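Local coordinates for protein 3-hydroxyacyl-thioester dehydratase Z (Mycobacterium tuberculosis, PDB 2C2I) that probably catalyses the reversible hydration of trans-2-enoyl-CoA to (3R)-3-hydroxyacyl-CoA, working as a homodimer of hotdog-fold subunits in lipid metabolism, at residues R72-M77 against A125-T130. Sequence-based numbering, arbitrary orientation.
Sequences RLQHQM and ATVSTT
Thr129 OG1 is gripped by two groups: the side-chain amide of Gln74, whose NE2 donates to it at 2.9 Å, and the hydroxyl of Ser110 on the adjoining strand 105-119. The hydrogen bond from the amide is far from straight, 132° at the hydrogen, yet the oxygen lies only 8° out of the amide plane. The bond therefore runs nearly within the plane of the flat group and should restrain its rotation about CG-CD. Two torsions explain how the amide arrives there: CG of Gln74 stands anti to its own carbonyl carbon (chi1 -69°), and the chain is extended beyond CG. It thereby spans a gap of 8.9 Å between Gln74 CA and Thr129 CA. On the strand, Thr129 CG2 takes the place anti to the backbone N, which sets OG1 beside that N as the branch that meets the amide. The same amide nitrogen has an apolar neighbour, Val127 CG1, 3.8 Å from Gln74 NE2; the two side chains pass each other pointing in opposite directions. Val127 and Thr129 sit two residues apart and both project toward the helix, whereas Ser128 between them points away and bonds to the carbonyl of Ser111. Only 117 Å² is buried between the segments, so one polar reach, rather than broad apolar interlocking, makes the contact. All three touching residues are nevertheless buried. Helix 70-75 thus meets the inner face of strand 122-133, the middle strand of this chain's five-stranded antiparallel sheet, an arrangement characteristic of the hotdog fold of MaoC-like hydratases.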
loop_
_atom_site.group_PDB
_atom_site.type_symbol
_atom_site.label_atom_id
_atom_site.label_comp_id
_atom_site.label_asym_id
_atom_site.label_seq_id
_atom_site.Cartn_x
_atom_site.Cartn_y
_atom_site.Cartn_z
ATOM N N ARG A 72 3.435 -9.768 -6.016
ATOM C CA ARG A 72 4.601 -10.520 -6.533
ATOM C C ARG A 72 4.843 -11.784 -5.704
ATOM O O ARG A 72 5.071 -12.859 -6.248
ATOM C CB ARG A 72 5.872 -9.664 -6.514
ATOM C CG ARG A 72 7.150 -10.433 -6.810
ATOM C CD ARG A 72 8.368 -9.530 -6.780
ATOM N NE ARG A 72 9.546 -10.249 -7.246
ATOM C CZ ARG A 72 10.797 -9.871 -7.008
ATOM N NH1 ARG A 72 11.043 -8.768 -6.311
ATOM N NH2 ARG A 72 11.806 -10.609 -7.465
ATOM N N LEU A 73 4.812 -11.633 -4.390
ATOM C CA LEU A 73 5.177 -12.741 -3.494
ATOM C C LEU A 73 4.121 -13.854 -3.529
ATOM O O LEU A 73 4.455 -15.053 -3.544
ATOM C CB LEU A 73 5.457 -12.207 -2.091
ATOM C CG LEU A 73 6.621 -11.192 -1.955
ATOM C CD1 LEU A 73 6.797 -10.747 -0.515
ATOM C CD2 LEU A 73 7.929 -11.739 -2.469
ATOM N N GLN A 74 2.853 -13.459 -3.565
ATOM C CA GLN A 74 1.734 -14.411 -3.676
ATOM C C GLN A 74 1.714 -15.115 -5.045
ATOM O O GLN A 74 1.382 -16.283 -5.122
ATOM C CB GLN A 74 0.405 -13.723 -3.362
ATOM C CG GLN A 74 0.294 -13.344 -1.875
ATOM C CD GLN A 74 -0.826 -12.367 -1.567
ATOM O OE1 GLN A 74 -1.564 -11.946 -2.453
ATOM N NE2 GLN A 74 -0.942 -11.988 -0.295
ATOM N N HIS A 75 2.151 -14.423 -6.098
ATOM C CA HIS A 75 2.260 -15.035 -7.439
ATOM C C HIS A 75 3.280 -16.189 -7.459
ATOM O O HIS A 75 3.116 -17.153 -8.219
ATOM C CB HIS A 75 2.617 -13.967 -8.482
ATOM C CG HIS A 75 2.623 -14.465 -9.895
ATOM N ND1 HIS A 75 1.475 -14.562 -10.653
ATOM C CD2 HIS A 75 3.637 -14.868 -10.698
ATOM C CE1 HIS A 75 1.777 -15.009 -11.859
ATOM N NE2 HIS A 75 3.082 -15.206 -11.913
ATOM N N GLN A 76 4.302 -16.098 -6.603
ATOM C CA GLN A 76 5.285 -17.157 -6.402
ATOM C C GLN A 76 4.670 -18.369 -5.686
ATOM O O GLN A 76 5.207 -19.484 -5.776
ATOM C CB GLN A 76 6.491 -16.653 -5.590
ATOM C CG GLN A 76 7.414 -15.695 -6.347
ATOM C CD GLN A 76 8.607 -15.243 -5.530
ATOM O OE1 GLN A 76 8.830 -15.709 -4.413
ATOM N NE2 GLN A 76 9.391 -14.344 -6.091
HETATM N N MSE A 77 3.551 -18.147 -4.994
HETATM C CA MSE A 77 2.889 -19.200 -4.199
HETATM C C MSE A 77 1.804 -19.985 -4.931
HETATM O O MSE A 77 1.709 -21.200 -4.770
HETATM C CB MSE A 77 2.263 -18.591 -2.949
HETATM C CG MSE A 77 3.218 -17.827 -2.065
HETATM SE SE MSE A 77 2.172 -17.103 -0.607
HETATM C CE MSE A 77 3.287 -15.706 -0.049
ATOM N N ALA A 125 -11.189 -13.182 -2.542
ATOM C CA ALA A 125 -10.442 -13.973 -1.566
ATOM C C ALA A 125 -9.858 -13.055 -0.492
ATOM O O ALA A 125 -9.221 -12.057 -0.819
ATOM C CB ALA A 125 -9.349 -14.718 -2.248
ATOM N N THR A 126 -10.067 -13.405 0.768
ATOM C CA THR A 126 -9.439 -12.702 1.869
ATOM C C THR A 126 -8.223 -13.537 2.285
ATOM O O THR A 126 -8.343 -14.728 2.563
ATOM C CB THR A 126 -10.428 -12.482 3.000
ATOM O OG1 THR A 126 -11.536 -11.718 2.499
ATOM C CG2 THR A 126 -9.786 -11.749 4.201
ATOM N N VAL A 127 -7.062 -12.888 2.322
ATOM C CA VAL A 127 -5.775 -13.573 2.476
ATOM C C VAL A 127 -5.032 -12.968 3.675
ATOM O O VAL A 127 -5.007 -11.749 3.828
ATOM C CB VAL A 127 -4.917 -13.436 1.199
ATOM C CG1 VAL A 127 -3.558 -14.145 1.379
ATOM C CG2 VAL A 127 -5.644 -14.010 -0.060
ATOM N N SER A 128 -4.432 -13.827 4.505
ATOM C CA SER A 128 -3.537 -13.385 5.578
ATOM C C SER A 128 -2.095 -13.592 5.144
ATOM O O SER A 128 -1.765 -14.658 4.642
ATOM C CB SER A 128 -3.790 -14.193 6.843
ATOM O OG SER A 128 -3.654 -15.584 6.579
ATOM N N THR A 129 -1.236 -12.585 5.330
ATOM C CA THR A 129 0.161 -12.712 4.924
ATOM C C THR A 129 1.043 -12.201 6.054
ATOM O O THR A 129 0.711 -11.215 6.727
ATOM C CB THR A 129 0.487 -11.946 3.599
ATOM O OG1 THR A 129 -0.384 -12.385 2.531
ATOM C CG2 THR A 129 1.916 -12.182 3.150
ATOM N N THR A 130 2.156 -12.894 6.265
ATOM C CA THR A 130 3.197 -12.400 7.107
ATOM C C THR A 130 4.410 -12.294 6.237
ATOM O O THR A 130 4.751 -13.248 5.550
ATOM C CB THR A 130 3.423 -13.338 8.316
ATOM O OG1 THR A 130 2.309 -13.183 9.197
ATOM C CG2 THR A 130 4.704 -12.952 9.070
#